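Local coordinates for endoglucanase (Komagataeibacter sucrofermentans, PDB 6VC5), which is a glycoside hydrolase family 8 enzyme that probably cuts internal beta-1,4-glucosidic linkages in cellulose and related beta-glucans, at residues 8-11 and 12-16; 88-91 and 92-96; 200-204 and 205-209; 217-221 and 222-226; 237-240 and 241-245. One frame throughout, in Å; residues are numbered along the deposited sequence. Where two conformers were deposited one is given.

Contact 1. Residues 8-11 and 12-16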
# COMPACT_ATOMS: atom_id res chain seq x y z
N TRP A 8 -3.69 5.08 -16.99
CA TRP A 8 -2.39 5.65 -16.66
C TRP A 8 -2.18 6.99 -17.36
O TRP A 8 -1.65 7.94 -16.76
CB TRP A 8 -1.25 4.68 -16.98
CG TRP A 8 0.11 5.36 -17.06
CD1 TRP A 8 0.90 5.47 -18.17
CD2 TRP A 8 0.83 6.01 -16.00
NE1 TRP A 8 2.06 6.15 -17.87
CE2 TRP A 8 2.05 6.49 -16.54
CE3 TRP A 8 0.58 6.23 -14.64
CZ2 TRP A 8 3.00 7.17 -15.78
CZ3 TRP A 8 1.52 6.92 -13.88
CH2 TRP A 8 2.72 7.37 -14.46
N ALA A 9 -2.60 7.10 -18.62
CA ALA A 9 -2.43 8.36 -19.35
C ALA A 9 -3.12 9.52 -18.64
O ALA A 9 -2.60 10.64 -18.60
CB ALA A 9 -2.94 8.22 -20.78
N ILE A 10 -4.30 9.27 -18.06
CA ILE A 10 -4.99 10.30 -17.28
C ILE A 10 -4.21 10.62 -16.01
O ILE A 10 -4.00 11.80 -15.68
CB ILE A 10 -6.43 9.86 -16.96
CG1 ILE A 10 -7.24 9.68 -18.25
CG2 ILE A 10 -7.10 10.87 -16.07
CD1 ILE A 10 -8.50 8.83 -18.04
N PHE A 11 -3.82 9.59 -15.25
CA PHE A 11 -3.03 9.80 -14.04
C PHE A 11 -1.77 10.58 -14.35
O PHE A 11 -1.44 11.56 -13.66
CB PHE A 11 -2.68 8.45 -13.40
CG PHE A 11 -2.08 8.56 -12.02
CD1 PHE A 11 -2.89 8.47 -10.89
CD2 PHE A 11 -0.72 8.74 -11.85
CE1 PHE A 11 -2.34 8.56 -9.61
CE2 PHE A 11 -0.16 8.83 -10.57
CZ PHE A 11 -0.97 8.75 -9.46
N ARG A 12 -1.07 10.18 -15.41
CA ARG A 12 0.19 10.82 -15.78
C ARG A 12 -0.02 12.28 -16.14
O ARG A 12 0.76 13.15 -15.74
CB ARG A 12 0.82 10.06 -16.95
CG ARG A 12 2.18 10.60 -17.37
CD ARG A 12 2.62 9.97 -18.69
NE ARG A 12 1.71 10.29 -19.78
CZ ARG A 12 1.46 9.50 -20.81
NH1 ARG A 12 2.06 8.31 -20.90
NH2 ARG A 12 0.61 9.88 -21.76
N ASP A 13 -1.09 12.58 -16.89
CA ASP A 13 -1.35 13.96 -17.27
C ASP A 13 -1.56 14.84 -16.04
O ASP A 13 -1.15 16.01 -16.02
CB ASP A 13 -2.57 14.02 -18.19
CG ASP A 13 -3.00 15.44 -18.50
OD1 ASP A 13 -4.21 15.73 -18.38
OD2 ASP A 13 -2.14 16.26 -18.88
N LYS A 14 -2.18 14.29 -14.99
CA LYS A 14 -2.54 15.09 -13.82
C LYS A 14 -1.38 15.24 -12.84
O LYS A 14 -1.20 16.33 -12.26
CB LYS A 14 -3.74 14.47 -13.11
CG LYS A 14 -5.03 14.54 -13.93
CD LYS A 14 -6.18 13.84 -13.23
CE LYS A 14 -7.49 14.56 -13.50
NZ LYS A 14 -7.84 15.51 -12.41
N TYR A 15 -0.59 14.19 -12.62
CA TYR A 15 0.31 14.14 -11.48
C TYR A 15 1.77 13.91 -11.81
O TYR A 15 2.61 14.05 -10.91
CB TYR A 15 -0.15 13.07 -10.47
CG TYR A 15 -1.61 13.20 -10.10
CD1 TYR A 15 -2.10 14.36 -9.49
CD2 TYR A 15 -2.50 12.17 -10.37
CE1 TYR A 15 -3.44 14.48 -9.16
CE2 TYR A 15 -3.85 12.29 -10.04
CZ TYR A 15 -4.30 13.44 -9.44
OH TYR A 15 -5.63 13.57 -9.11
N PHE A 16 2.11 13.55 -13.04
CA PHE A 16 3.49 13.28 -13.43
C PHE A 16 4.16 14.55 -13.96
O PHE A 16 3.56 15.32 -14.72
CB PHE A 16 3.51 12.19 -14.51
CG PHE A 16 4.85 12.01 -15.20
CD1 PHE A 16 5.83 11.20 -14.66
CD2 PHE A 16 5.09 12.63 -16.42
CE1 PHE A 16 7.05 11.02 -15.32
CE2 PHE A 16 6.31 12.46 -17.08
CZ PHE A 16 7.28 11.66 -16.54
O HOH W 1 -0.85 11.73 -20.58
O HOH W 2 -5.56 13.69 -17.16
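Arg12 lies across the indole of Trp8, one turn further along helix 4-15. Its CB sits over one face of the six-membered ring, 3.9 Å from the centroid of the Trp8 ring, a CH-pi contact. CG and CD continue past the CZ2 and NE1 side of the ring. With CG anti to the backbone N (chi1 -177°) the chain runs out beside the indole, and a bend at chi3 then turns the guanidinium. Its plane ends up 82° from that of the indole, so the two groups do not stack. Both Arg12 NH1 and Trp8 NE1 are directed to Asp48 OD2, by a salt bridge and a hydrogen bond respectively. One carboxylate oxygen therefore ties the two side chains together. Arg12 NH2 gives a hydrogen bond to water 1 at 2.6 Å, and this water donates to Ala9 O.

Trp8-Arg12 and Phe11-Tyr15 are i to i+4 pairs of one alpha-helix. Helix 4-15 belongs to the helical framework of the enzyme, consistent with the (alpha/alpha)6 barrel of glycoside hydrolase family 8. Arg12 N bonds Trp8 O at 2.7 Å, and Tyr15 N bonds Phe11 O at 3.0 Å.

Phe11 and Tyr15 form a T-shaped stack. The edge of Tyr15 meets the face of Phe11, with centroids 5.0 Å apart and planes at 65°. Tyr15 CD2 stands over the centre of the Phe11 ring and comes within 3.7 Å of Phe11 CE1. Phe42 makes another edge-to-face pair with Phe11, and Tyr300 does so with Tyr15.

Contact 2. Residues 88-91 and 92-96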
# COMPACT_ATOMS: atom_id res chain seq x y z
N ASN A 88 11.55 6.01 6.97
CA ASN A 88 10.97 5.37 5.80
C ASN A 88 9.52 5.00 6.08
O ASN A 88 9.04 5.03 7.22
CB ASN A 88 11.76 4.11 5.46
CG ASN A 88 11.61 3.04 6.50
OD1 ASN A 88 11.98 3.25 7.67
ND2 ASN A 88 11.03 1.90 6.11
N ALA A 89 8.81 4.67 5.00
CA ALA A 89 7.47 4.10 5.06
C ALA A 89 7.53 2.78 4.31
O ALA A 89 7.78 2.76 3.10
CB ALA A 89 6.42 5.03 4.45
N THR A 90 7.28 1.68 5.03
CA THR A 90 7.52 0.37 4.45
C THR A 90 6.64 0.09 3.23
O THR A 90 7.05 -0.64 2.33
CB THR A 90 7.34 -0.67 5.55
OG1 THR A 90 8.30 -0.41 6.59
CG2 THR A 90 7.57 -2.08 5.03
N ASP A 91 5.44 0.68 3.17
CA ASP A 91 4.62 0.45 1.98
C ASP A 91 5.23 1.10 0.75
O ASP A 91 5.20 0.52 -0.34
CB ASP A 91 3.15 0.84 2.22
CG ASP A 91 2.93 2.33 2.38
OD1 ASP A 91 3.83 3.05 2.87
OD2 ASP A 91 1.80 2.78 2.05
N GLY A 92 5.83 2.29 0.91
CA GLY A 92 6.56 2.88 -0.20
C GLY A 92 7.72 2.02 -0.65
O GLY A 92 7.91 1.78 -1.85
N ASP A 93 8.52 1.53 0.31
CA ASP A 93 9.63 0.64 -0.02
C ASP A 93 9.14 -0.57 -0.82
O ASP A 93 9.73 -0.94 -1.85
CB ASP A 93 10.33 0.18 1.26
CG ASP A 93 10.79 1.33 2.16
OD1 ASP A 93 11.21 2.40 1.65
OD2 ASP A 93 10.77 1.16 3.40
N LEU A 94 8.04 -1.20 -0.38
CA LEU A 94 7.55 -2.42 -1.02
C LEU A 94 6.92 -2.15 -2.38
O LEU A 94 7.00 -3.00 -3.28
CB LEU A 94 6.54 -3.11 -0.10
CG LEU A 94 7.15 -3.80 1.11
CD1 LEU A 94 6.04 -4.30 2.02
CD2 LEU A 94 8.09 -4.95 0.72
N LEU A 95 6.28 -0.99 -2.55
CA LEU A 95 5.70 -0.63 -3.85
C LEU A 95 6.78 -0.37 -4.89
O LEU A 95 6.68 -0.82 -6.04
CB LEU A 95 4.80 0.60 -3.70
CG LEU A 95 3.47 0.35 -3.00
CD1 LEU A 95 2.94 1.69 -2.50
CD2 LEU A 95 2.47 -0.32 -3.94
N ILE A 96 7.83 0.37 -4.50
CA ILE A 96 8.96 0.62 -5.39
C ILE A 96 9.62 -0.70 -5.79
O ILE A 96 9.93 -0.93 -6.96
CB ILE A 96 9.94 1.60 -4.71
CG1 ILE A 96 9.31 2.99 -4.61
CG2 ILE A 96 11.24 1.65 -5.48
CD1 ILE A 96 10.08 3.96 -3.71
O HOH W 3 9.87 4.86 2.30
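Asn88 ND2 donates to Asp93 OD2 at 2.8 Å, with an N-H...O angle of 159°. The amide and carboxylate planes are only 12° apart, and OD2 lies close to the amide plane. The bond therefore joins two flat groups that are nearly coplanar. Asp93 CG stands beside its own backbone N (chi1 -54°), and this turns the carboxylate back toward the start of the helix. Asn88 OD1 is held by Ala141 N, which helps fix the rotation of the amide, and the other carboxylate oxygen, Asp93 OD1, accepts from Phe71 N. Water 3 lies 2.9 Å from Asp93 OD1 and accepts from Ala89 N. With an alanine in place of Asp93, Phe71 N would probably lose this acceptor and Asn88 ND2 one of its partners, so that the amide would be less firmly fixed.

Ala89 is the N-cap residue. Its carbonyl oxygen takes the first helical bond, from Asp93 N to Ala89 O at 3.1 Å. Leu94 N to Thr90 O and Leu95 N to Asp91 O, both 2.9 Å, carry the helix on. The bond from Gly92 N to Asp91 OD1 is weak.

Packing adds little more: Thr90 CG2 and Leu94 CD1 lie side by side, 4.0 Å apart. Leu95 CG lies close to the backbone of the preceding turn, 3.2 Å from Asp91 O.

This is the buried N-terminal end of helix 90-106, where helix 33-46 packs on Asp91 and Leu95, helix 110-126 on Asp93, Leu94 and Ile96, and strand 134-137 on Thr90 and Leu94.

Contact 3. Residues 200-204 and 205-209; sequences LSINL and HTNAF
Asn203 OD1 is gripped by two backbone N-H groups of the turn that follows it. His205 N reaches Asn203 OD1 at 2.8 Å, from a position tilted 27° out of the carbonyl plane. Thr206 N adds a weak bond to Asn203 OD1 at 3.1 Å. Asn203 CG lies opposite the backbone N about the CA-CB bond (chi1 -172°), which brings the amide oxygen over these two donors. The backbone of Asn203 is also used: its O accepts from Asn207 N at 2.8 Å, and its N donates to Ala208 O at 2.9 Å in a nearly straight bond. Water 4 links Asn203 O to Asn207 OD1. Thr206 OG1 takes the N-H of Ala208 and so forms an ST turn.

Together these bonds close a beta hairpin. It joins strand 200-203 to strand 209-211, the middle and an outermost strand of a three-stranded antiparallel sheet. Asn207 has a positive phi (71°), as suits a tight reversal. Ile202 and Phe209 are an antiparallel non-hydrogen-bonded pair.

Their side chains run alongside each other on the same face of the sheet. Ile202 CG1 sits over the centre of the Phe209 ring, 4.1 Å from the centroid, in a CH-pi contact. Ile202 CD1 reaches further toward Phe209 CZ, at 3.8 Å. Leu200 CD2 approaches the ring obliquely, 4.1 Å from Phe209 CD2. Ile184 of helix 172-187 packs on both Leu200 and Phe209, and Lys187 adds a cation-pi contact to the ring. At the hairpin end, His205 NE2 is bonded to Asp148.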
# COMPACT_ATOMS: atom_id res chain seq x y z
N LEU A 200 -2.74 -0.78 14.24
CA LEU A 200 -2.92 -1.84 15.23
C LEU A 200 -1.77 -1.77 16.23
O LEU A 200 -0.63 -1.45 15.86
CB LEU A 200 -2.88 -3.20 14.53
CG LEU A 200 -3.03 -4.42 15.42
CD1 LEU A 200 -4.48 -4.56 15.85
CD2 LEU A 200 -2.55 -5.65 14.68
N SER A 201 -2.05 -2.06 17.50
CA SER A 201 -1.01 -2.19 18.51
C SER A 201 -0.96 -3.62 19.04
O SER A 201 -2.01 -4.23 19.30
CB SER A 201 -1.28 -1.22 19.67
OG SER A 201 -0.20 -1.21 20.58
N ILE A 202 0.25 -4.16 19.20
CA ILE A 202 0.45 -5.44 19.89
C ILE A 202 1.34 -5.17 21.10
O ILE A 202 2.42 -4.57 20.96
CB ILE A 202 1.08 -6.51 18.99
CG1 ILE A 202 0.22 -6.77 17.75
CG2 ILE A 202 1.26 -7.82 19.77
CD1 ILE A 202 0.82 -7.80 16.77
N ASN A 203 0.88 -5.56 22.28
CA ASN A 203 1.67 -5.40 23.49
C ASN A 203 2.79 -6.43 23.52
O ASN A 203 2.55 -7.63 23.35
CB ASN A 203 0.78 -5.52 24.72
CG ASN A 203 1.51 -5.18 25.99
OD1 ASN A 203 2.35 -5.94 26.45
ND2 ASN A 203 1.25 -3.99 26.52
N LEU A 204 4.02 -5.96 23.68
CA LEU A 204 5.17 -6.86 23.60
C LEU A 204 5.33 -7.74 24.83
O LEU A 204 6.04 -8.75 24.76
CB LEU A 204 6.45 -6.05 23.39
CG LEU A 204 6.49 -5.18 22.13
CD1 LEU A 204 7.89 -4.62 21.97
CD2 LEU A 204 6.08 -5.97 20.89
N HIS A 205 4.70 -7.37 25.94
CA HIS A 205 4.80 -8.15 27.17
C HIS A 205 3.66 -9.15 27.35
O HIS A 205 3.79 -10.05 28.19
CB HIS A 205 4.82 -7.22 28.39
CG HIS A 205 5.89 -6.18 28.32
ND1 HIS A 205 7.22 -6.50 28.15
CD2 HIS A 205 5.83 -4.83 28.39
CE1 HIS A 205 7.93 -5.39 28.12
NE2 HIS A 205 7.11 -4.36 28.27
N THR A 206 2.55 -9.01 26.63
CA THR A 206 1.41 -9.92 26.79
C THR A 206 0.90 -10.51 25.48
O THR A 206 0.14 -11.49 25.53
CB THR A 206 0.22 -9.20 27.43
OG1 THR A 206 -0.26 -8.19 26.54
CG2 THR A 206 0.60 -8.55 28.78
N ASN A 207 1.23 -9.93 24.34
CA ASN A 207 0.68 -10.29 23.03
C ASN A 207 -0.77 -9.86 22.84
O ASN A 207 -1.42 -10.32 21.89
CB ASN A 207 0.87 -11.77 22.66
CG ASN A 207 0.91 -11.99 21.17
OD1 ASN A 207 1.67 -11.33 20.45
ND2 ASN A 207 0.09 -12.92 20.69
N ALA A 208 -1.31 -9.02 23.72
CA ALA A 208 -2.67 -8.53 23.53
C ALA A 208 -2.73 -7.52 22.39
O ALA A 208 -1.83 -6.69 22.22
CB ALA A 208 -3.17 -7.85 24.81
N PHE A 209 -3.82 -7.59 21.61
CA PHE A 209 -4.05 -6.74 20.44
C PHE A 209 -5.02 -5.62 20.79
O PHE A 209 -6.02 -5.84 21.49
CB PHE A 209 -4.72 -7.55 19.32
CG PHE A 209 -3.80 -8.44 18.52
CD1 PHE A 209 -2.81 -9.22 19.13
CD2 PHE A 209 -3.96 -8.53 17.16
CE1 PHE A 209 -1.99 -10.06 18.36
CE2 PHE A 209 -3.14 -9.37 16.39
CZ PHE A 209 -2.16 -10.13 17.00
O HOH W 4 3.82 -9.99 21.95
O HOH W 5 8.81 -8.19 26.21

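Contact 4. Residues 217-221 and 222-226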
# COMPACT_ATOMS: atom_id res chain seq x y z
N PRO A 217 -9.42 5.98 16.12
CA PRO A 217 -9.58 4.50 16.09
C PRO A 217 -10.55 4.04 15.01
O PRO A 217 -11.67 3.60 15.28
CB PRO A 217 -10.09 4.21 17.50
CG PRO A 217 -10.93 5.43 17.81
CD PRO A 217 -10.15 6.59 17.24
N ARG A 218 -10.10 4.11 13.76
CA ARG A 218 -10.98 3.98 12.60
C ARG A 218 -10.47 2.94 11.61
O ARG A 218 -9.28 2.61 11.58
CB ARG A 218 -11.09 5.31 11.86
CG ARG A 218 -11.68 6.41 12.69
CD ARG A 218 -11.48 7.74 12.01
NE ARG A 218 -12.07 8.80 12.81
CZ ARG A 218 -12.00 10.08 12.48
NH1 ARG A 218 -11.37 10.45 11.37
NH2 ARG A 218 -12.57 11.00 13.26
N PHE A 219 -11.39 2.44 10.82
CA PHE A 219 -11.14 1.84 9.50
C PHE A 219 -11.36 2.96 8.50
O PHE A 219 -12.43 3.41 8.38
CB PHE A 219 -12.16 0.71 9.23
CG PHE A 219 -12.12 0.15 7.81
CD1 PHE A 219 -11.32 -0.88 7.48
CD2 PHE A 219 -12.97 0.64 6.86
CE1 PHE A 219 -11.33 -1.41 6.22
CE2 PHE A 219 -12.98 0.13 5.58
CZ PHE A 219 -12.14 -0.89 5.26
N SER A 220 -10.32 3.38 7.80
CA SER A 220 -10.42 4.49 6.88
C SER A 220 -9.39 4.43 5.75
O SER A 220 -9.28 3.44 5.10
CB SER A 220 -10.41 5.85 7.61
OG SER A 220 -9.18 6.28 8.05
N TYR A 221 -8.67 5.51 5.55
CA TYR A 221 -7.93 5.71 4.34
C TYR A 221 -6.71 4.81 4.17
O TYR A 221 -6.24 4.63 3.10
CB TYR A 221 -7.56 7.18 4.21
CG TYR A 221 -8.78 8.04 4.13
CD1 TYR A 221 -9.40 8.25 2.94
CD2 TYR A 221 -9.34 8.59 5.25
CE1 TYR A 221 -10.52 9.01 2.85
CE2 TYR A 221 -10.49 9.35 5.17
CZ TYR A 221 -11.07 9.56 3.97
OH TYR A 221 -12.19 10.32 3.78
N ASP A 222 -6.22 4.25 5.27
CA ASP A 222 -5.18 3.23 5.21
C ASP A 222 -5.77 1.82 5.07
O ASP A 222 -5.45 1.09 4.16
CB ASP A 222 -4.34 3.23 6.51
CG ASP A 222 -3.47 4.48 6.69
OD1 ASP A 222 -4.01 5.52 7.11
OD2 ASP A 222 -2.26 4.41 6.48
N ALA A 223 -6.69 1.49 5.97
CA ALA A 223 -7.20 0.14 6.10
C ALA A 223 -7.97 -0.34 4.88
O ALA A 223 -8.08 -1.50 4.66
CB ALA A 223 -8.02 -0.03 7.37
N ILE A 224 -8.42 0.59 4.06
CA ILE A 224 -9.24 0.22 2.93
C ILE A 224 -8.34 -0.45 1.91
O ILE A 224 -8.82 -1.30 1.20
CB ILE A 224 -9.83 1.49 2.25
CG1 ILE A 224 -10.75 1.15 1.07
CG2 ILE A 224 -8.71 2.38 1.73
CD1 ILE A 224 -12.00 0.44 1.50
N ARG A 225 -7.03 -0.37 1.97
CA ARG A 225 -6.20 -1.21 1.14
C ARG A 225 -6.18 -2.69 1.50
O ARG A 225 -5.74 -3.49 0.72
CB ARG A 225 -4.81 -0.61 0.96
CG ARG A 225 -4.86 0.67 0.13
CD ARG A 225 -3.50 1.17 -0.33
NE ARG A 225 -3.53 2.63 -0.43
CZ ARG A 225 -3.64 3.35 -1.55
NH1 ARG A 225 -3.68 4.64 -1.48
NH2 ARG A 225 -3.69 2.79 -2.74
N VAL A 226 -6.46 -3.00 2.75
CA VAL A 226 -6.32 -4.37 3.21
C VAL A 226 -7.14 -5.38 2.40
O VAL A 226 -6.59 -6.33 1.88
CB VAL A 226 -6.59 -4.51 4.73
CG1 VAL A 226 -6.62 -5.98 5.15
CG2 VAL A 226 -5.50 -3.78 5.50
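Ser220 O and Ile224 N join the two segments by a backbone hydrogen bond of 3.2 Å. The donor lies nearly in line with the Ser220 carbonyl, although the N-H...O angle is only 137°. After strand 218-219 the chain turns at Ser220, which has an unusual backbone conformation (psi -128°), and then coils. A type I beta turn runs from Asp222 to Arg225. Arg225 N bonds Asp222 O, and Val226 N bonds Ala223 O at 2.9 Å.

The Phe219 ring reaches forward over the coil. Its CG is anti to the backbone N (chi1 172°), which carries the ring to the residues four and five positions on. Phe219 CD1 is 3.4 Å from Ala223 CB, a tight contact that meets the ring obliquely. Phe219 CZ at the far end of the ring lies 4.0 Å from Ile224 CD1.

The arrangement is a strand-to-helix connection. It carries the chain from the short antiparallel pair of strands 218-219 and 260-261 into helix 225-232.

Ile224 CG2 lies 3.6 Å from Tyr221 O. Tyr221 O also accepts from Tyr301 OH, and the Tyr221 and Tyr301 rings meet edge-to-face. Asp198 grips the bend twice: OD2 pairs with Ser220 OG and OD1 takes Ala223 N. Asp222 OD2 accepts from Asn153 ND2.

Contact 5. Residues 237-240 and 241-245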
# COMPACT_ATOMS: atom_id res chain seq x y z
N THR A 237 -9.87 -15.01 2.81
CA THR A 237 -10.59 -16.21 3.20
C THR A 237 -12.09 -16.01 3.01
O THR A 237 -12.57 -14.88 2.95
CB THR A 237 -10.33 -16.53 4.67
OG1 THR A 237 -10.79 -15.44 5.48
CG2 THR A 237 -8.85 -16.79 4.92
N PRO A 238 -12.85 -17.11 2.91
CA PRO A 238 -14.32 -16.99 2.89
C PRO A 238 -14.88 -16.19 4.06
O PRO A 238 -15.75 -15.34 3.86
CB PRO A 238 -14.78 -18.45 2.90
CG PRO A 238 -13.66 -19.19 2.26
CD PRO A 238 -12.40 -18.50 2.66
N GLU A 239 -14.40 -16.45 5.29
CA GLU A 239 -14.85 -15.71 6.46
C GLU A 239 -14.69 -14.21 6.25
O GLU A 239 -15.63 -13.43 6.47
CB GLU A 239 -14.05 -16.16 7.68
CG GLU A 239 -14.42 -15.45 8.98
CD GLU A 239 -13.63 -15.96 10.17
OE1 GLU A 239 -12.55 -16.56 9.96
OE2 GLU A 239 -14.09 -15.76 11.32
N LEU A 240 -13.50 -13.78 5.83
CA LEU A 240 -13.23 -12.35 5.71
C LEU A 240 -13.99 -11.73 4.54
O LEU A 240 -14.47 -10.59 4.64
CB LEU A 240 -11.73 -12.10 5.54
CG LEU A 240 -10.96 -11.65 6.78
CD1 LEU A 240 -10.67 -12.84 7.69
CD2 LEU A 240 -9.68 -10.94 6.38
N LEU A 241 -14.10 -12.44 3.42
CA LEU A 241 -14.87 -11.92 2.30
C LEU A 241 -16.33 -11.70 2.70
O LEU A 241 -16.94 -10.70 2.32
CB LEU A 241 -14.77 -12.86 1.09
CG LEU A 241 -15.69 -12.54 -0.08
CD1 LEU A 241 -15.41 -11.17 -0.64
CD2 LEU A 241 -15.57 -13.58 -1.18
N ALA A 242 -16.89 -12.62 3.49
CA ALA A 242 -18.28 -12.46 3.92
C ALA A 242 -18.44 -11.26 4.83
O ALA A 242 -19.43 -10.52 4.72
CB ALA A 242 -18.75 -13.74 4.62
N ASP A 243 -17.47 -11.03 5.73
CA ASP A 243 -17.52 -9.88 6.62
C ASP A 243 -17.40 -8.56 5.85
O ASP A 243 -18.16 -7.62 6.10
CB ASP A 243 -16.44 -9.98 7.70
CG ASP A 243 -16.74 -11.05 8.74
OD1 ASP A 243 -17.92 -11.47 8.84
OD2 ASP A 243 -15.81 -11.47 9.46
N PHE A 244 -16.46 -8.47 4.91
CA PHE A 244 -16.37 -7.24 4.12
C PHE A 244 -17.64 -7.04 3.28
O PHE A 244 -18.13 -5.92 3.15
CB PHE A 244 -15.12 -7.25 3.23
CG PHE A 244 -13.84 -6.92 3.95
CD1 PHE A 244 -13.60 -5.64 4.44
CD2 PHE A 244 -12.87 -7.90 4.13
CE1 PHE A 244 -12.41 -5.36 5.10
CE2 PHE A 244 -11.67 -7.61 4.79
CZ PHE A 244 -11.44 -6.34 5.27
N SER A 245 -18.17 -8.13 2.71
CA SER A 245 -19.37 -8.02 1.89
C SER A 245 -20.55 -7.48 2.69
O SER A 245 -21.31 -6.63 2.21
CB SER A 245 -19.72 -9.38 1.28
OG SER A 245 -18.71 -9.82 0.39
O HOH W 6 -18.20 -14.49 7.72
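Phe244 turns back along its helix to meet Leu240. Phe244 CB lies 3.7 Å from Leu240 O. CG stays at a similar distance from that oxygen, and Phe244 CD2 comes nearest to Leu240 O, at 3.2 Å. Further out, Phe244 CE2 leaves the carbonyl and touches Leu240 CD2 at 4.2 Å. Also toward the tip, Phe244 CE1 meets Phe219 CE1 of contact 4. The first torsion (chi1 -78°) puts CG beside the backbone N and carries the ring back over Leu240. The two side chains lie side by side and point the same way. Leu195 and Pro196 also touch the ring. A serine in place of Phe244 would probably open a gap beside Leu240 CD2 and remove the ring's contacts with Leu195 and Pro196.

The backbone beneath is regular. Phe244 N bonds Leu240 O at 2.9 Å, with an N-H...O angle of 173°. Asp243 forms salt bridges with Arg246 and Arg189, which probably eases the nearness of Glu239, whose OE2 is 5.0 Å from Asp243 OD2. Water 6 donates to both Glu239 O and Asp243 OD1.

At the start, Thr237 OG1 accepts from Leu240 N at 3.2 Å, and Thr237 O from Leu241 N. This is the N-cap and first turns of helix 238-251, a threonine cap followed by proline at the first helical position.

The five contacts follow one another along the chain; none nests in or crosses another. Contact 1 lies within helix 4-15, at the N-terminal end of the chain. Contact 2 starts helix 90-106 nearer the middle of the molecule, about 21 Å away between centres. Contact 3 closes the hairpin between strands 200-203 and 209-211, on the opposite side of the chain's centre from contact 1. Contact 4 then leads from strand 218-219 into helix 225-232, and contact 5 starts the next helix, 238-251. Contacts 4 and 5 are the one pair that touch, with Phe219 CE1 4.2 Å from Phe244 CE1.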